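Local coordinates for EscD/YscD/HrpQ family type III secretion system inner membrane ring protein (Pseudomonas aeruginosa, PDB 6UID), which forms part of the inner-membrane ring of the type III secretion system, its cytosolic domain probably helping connect the basal body to the cytoplasmic sorting platform, at residues Arg25-Asp31 against Ala45-Leu51. Sequence-based numbering, arbitrary orientation.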
loop_
_atom_site.group_PDB
_atom_site.type_symbol
_atom_site.label_atom_id
_atom_site.label_comp_id
_atom_site.label_asym_id
_atom_site.label_seq_id
_atom_site.Cartn_x
_atom_site.Cartn_y
_atom_site.Cartn_z
ATOM N N ARG A 25 -8.219 -9.843 7.972
ATOM C CA ARG A 25 -8.133 -8.393 7.914
ATOM C C ARG A 25 -6.745 -7.936 8.337
ATOM O O ARG A 25 -6.200 -8.411 9.342
ATOM C CB ARG A 25 -9.170 -7.808 8.878
ATOM C CG ARG A 25 -9.157 -6.296 9.039
ATOM C CD ARG A 25 -10.305 -5.857 9.940
ATOM N NE ARG A 25 -10.517 -4.416 9.932
ATOM C CZ ARG A 25 -9.835 -3.555 10.676
ATOM N NH1 ARG A 25 -8.903 -3.990 11.500
ATOM N NH2 ARG A 25 -10.107 -2.258 10.617
ATOM N N VAL A 26 -6.183 -6.993 7.581
ATOM C CA VAL A 26 -4.889 -6.385 7.884
ATOM C C VAL A 26 -5.050 -4.872 7.885
ATOM O O VAL A 26 -5.286 -4.272 6.831
ATOM C CB VAL A 26 -3.807 -6.806 6.879
ATOM C CG1 VAL A 26 -2.462 -6.146 7.243
ATOM C CG2 VAL A 26 -3.663 -8.323 6.836
ATOM N N ALA A 27 -4.892 -4.253 9.049
ATOM C CA ALA A 27 -4.937 -2.806 9.181
ATOM C C ALA A 27 -3.512 -2.293 9.311
ATOM O O ALA A 27 -2.712 -2.840 10.075
ATOM C CB ALA A 27 -5.764 -2.401 10.403
ATOM N N LEU A 28 -3.195 -1.258 8.561
ATOM C CA LEU A 28 -1.889 -0.619 8.589
ATOM C C LEU A 28 -2.079 0.804 9.091
ATOM O O LEU A 28 -2.994 1.503 8.636
ATOM C CB LEU A 28 -1.290 -0.576 7.190
ATOM C CG LEU A 28 -1.081 -1.901 6.461
ATOM C CD1 LEU A 28 -2.342 -2.346 5.746
ATOM C CD2 LEU A 28 0.061 -1.774 5.474
ATOM N N GLY A 29 -1.228 1.243 10.010
ATOM C CA GLY A 29 -1.403 2.577 10.557
ATOM C C GLY A 29 -0.403 2.873 11.650
ATOM O O GLY A 29 0.431 2.038 12.008
ATOM N N SER A 30 -0.542 4.059 12.235
ATOM C CA SER A 30 0.407 4.512 13.242
ATOM C C SER A 30 -0.002 4.203 14.672
ATOM O O SER A 30 0.814 4.414 15.574
ATOM C CB SER A 30 0.612 6.024 13.114
ATOM O OG SER A 30 -0.619 6.692 13.272
ATOM N N ASP A 31 -1.232 3.736 14.906
ATOM C CA ASP A 31 -1.715 3.454 16.256
ATOM C C ASP A 31 -1.574 1.966 16.544
ATOM O O ASP A 31 -2.321 1.156 15.959
ATOM C CB ASP A 31 -3.180 3.872 16.366
ATOM C CG ASP A 31 -3.760 3.638 17.755
ATOM O OD1 ASP A 31 -3.052 3.085 18.631
ATOM O OD2 ASP A 31 -4.940 4.020 17.961
ATOM N N ALA A 45 -2.066 7.942 9.204
ATOM C CA ALA A 45 -3.190 7.977 10.118
ATOM C C ALA A 45 -3.155 6.799 11.091
ATOM O O ALA A 45 -2.498 5.781 10.852
ATOM C CB ALA A 45 -4.501 7.969 9.337
ATOM N N ALA A 46 -3.912 6.939 12.184
ATOM C CA ALA A 46 -4.013 5.872 13.182
ATOM C C ALA A 46 -4.356 4.534 12.532
ATOM O O ALA A 46 -3.701 3.507 12.791
ATOM C CB ALA A 46 -5.058 6.239 14.229
ATOM N N VAL A 47 -5.371 4.541 11.660
ATOM C CA VAL A 47 -5.623 3.464 10.701
ATOM C C VAL A 47 -5.561 4.098 9.322
ATOM O O VAL A 47 -6.443 4.884 8.935
ATOM C CB VAL A 47 -6.957 2.744 10.935
ATOM C CG1 VAL A 47 -7.160 1.645 9.902
ATOM C CG2 VAL A 47 -6.990 2.147 12.338
ATOM N N HIS A 48 -4.504 3.781 8.592
ATOM C CA HIS A 48 -4.215 4.413 7.317
ATOM C C HIS A 48 -4.777 3.642 6.132
ATOM O O HIS A 48 -5.207 4.254 5.143
ATOM C CB HIS A 48 -2.690 4.520 7.178
ATOM C CG HIS A 48 -2.255 5.477 6.120
ATOM N ND1 HIS A 48 -2.243 6.843 6.318
ATOM C CD2 HIS A 48 -1.823 5.267 4.861
ATOM C CE1 HIS A 48 -1.846 7.431 5.202
ATOM N NE2 HIS A 48 -1.573 6.502 4.309
ATOM N N LEU A 49 -4.746 2.315 6.196
ATOM C CA LEU A 49 -5.136 1.445 5.100
ATOM C C LEU A 49 -5.607 0.127 5.695
ATOM O O LEU A 49 -5.023 -0.361 6.663
ATOM C CB LEU A 49 -3.926 1.218 4.193
ATOM C CG LEU A 49 -4.112 0.351 2.949
ATOM C CD1 LEU A 49 -5.111 0.993 2.022
ATOM C CD2 LEU A 49 -2.767 0.159 2.246
ATOM N N VAL A 50 -6.695 -0.430 5.159
ATOM C CA VAL A 50 -7.221 -1.714 5.590
ATOM C C VAL A 50 -7.376 -2.591 4.366
ATOM O O VAL A 50 -8.010 -2.186 3.378
ATOM C CB VAL A 50 -8.572 -1.582 6.312
ATOM C CG1 VAL A 50 -9.005 -2.921 6.862
ATOM C CG2 VAL A 50 -8.480 -0.596 7.430
ATOM N N LEU A 51 -6.806 -3.781 4.440
ATOM C CA LEU A 51 -6.870 -4.800 3.414
ATOM C C LEU A 51 -7.553 -6.054 3.944
ATOM O O LEU A 51 -7.566 -6.326 5.151
ATOM C CB LEU A 51 -5.453 -5.214 3.002
ATOM C CG LEU A 51 -4.514 -4.077 2.626
ATOM C CD1 LEU A 51 -3.109 -4.625 2.441
ATOM C CD2 LEU A 51 -5.002 -3.372 1.379
#
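At the start of Ala-45–Leu-51 the chain is still a loop, yet its carbonyls already receive amides from the end of the opposing segment: Ala-45 O accepts Ser-30 N (3.0 Å) and Ala-46 O accepts Asp-31 N (3.3 Å). Gly-29 CA lies 3.3 Å from Ala-46 O, where a beta carbon would clash. Beyond Val-47, a classic beta bulge sets His-48 and Leu-49 opposite Leu-28, whose O accepts both His-48 N (2.7 Å) and Leu-49 N (3.1 Å). The imidazole ties the loop to the rest of the fold, its ND1 accepting Ala-45 N (3.1 Å) while NE2 bonds to Cys-90 O. Regular antiparallel pairing follows, with Leu-28 N to Leu-49 O at 2.8 Å and reciprocal Val-26–Leu-51 bonds. Val-50 packs against Ala-27 and the Arg-25 guanidinium; on the opposite sheet face, with Val-26, Leu-49 and Leu-51 meet Leu-28 CD1 and touch Trp-95 of the second sheet, as befits an FHA-like beta sandwich. Backbone bonding thus holds the strands together, while Leu-49 and Leu-51 carry the packing across to the second sheet.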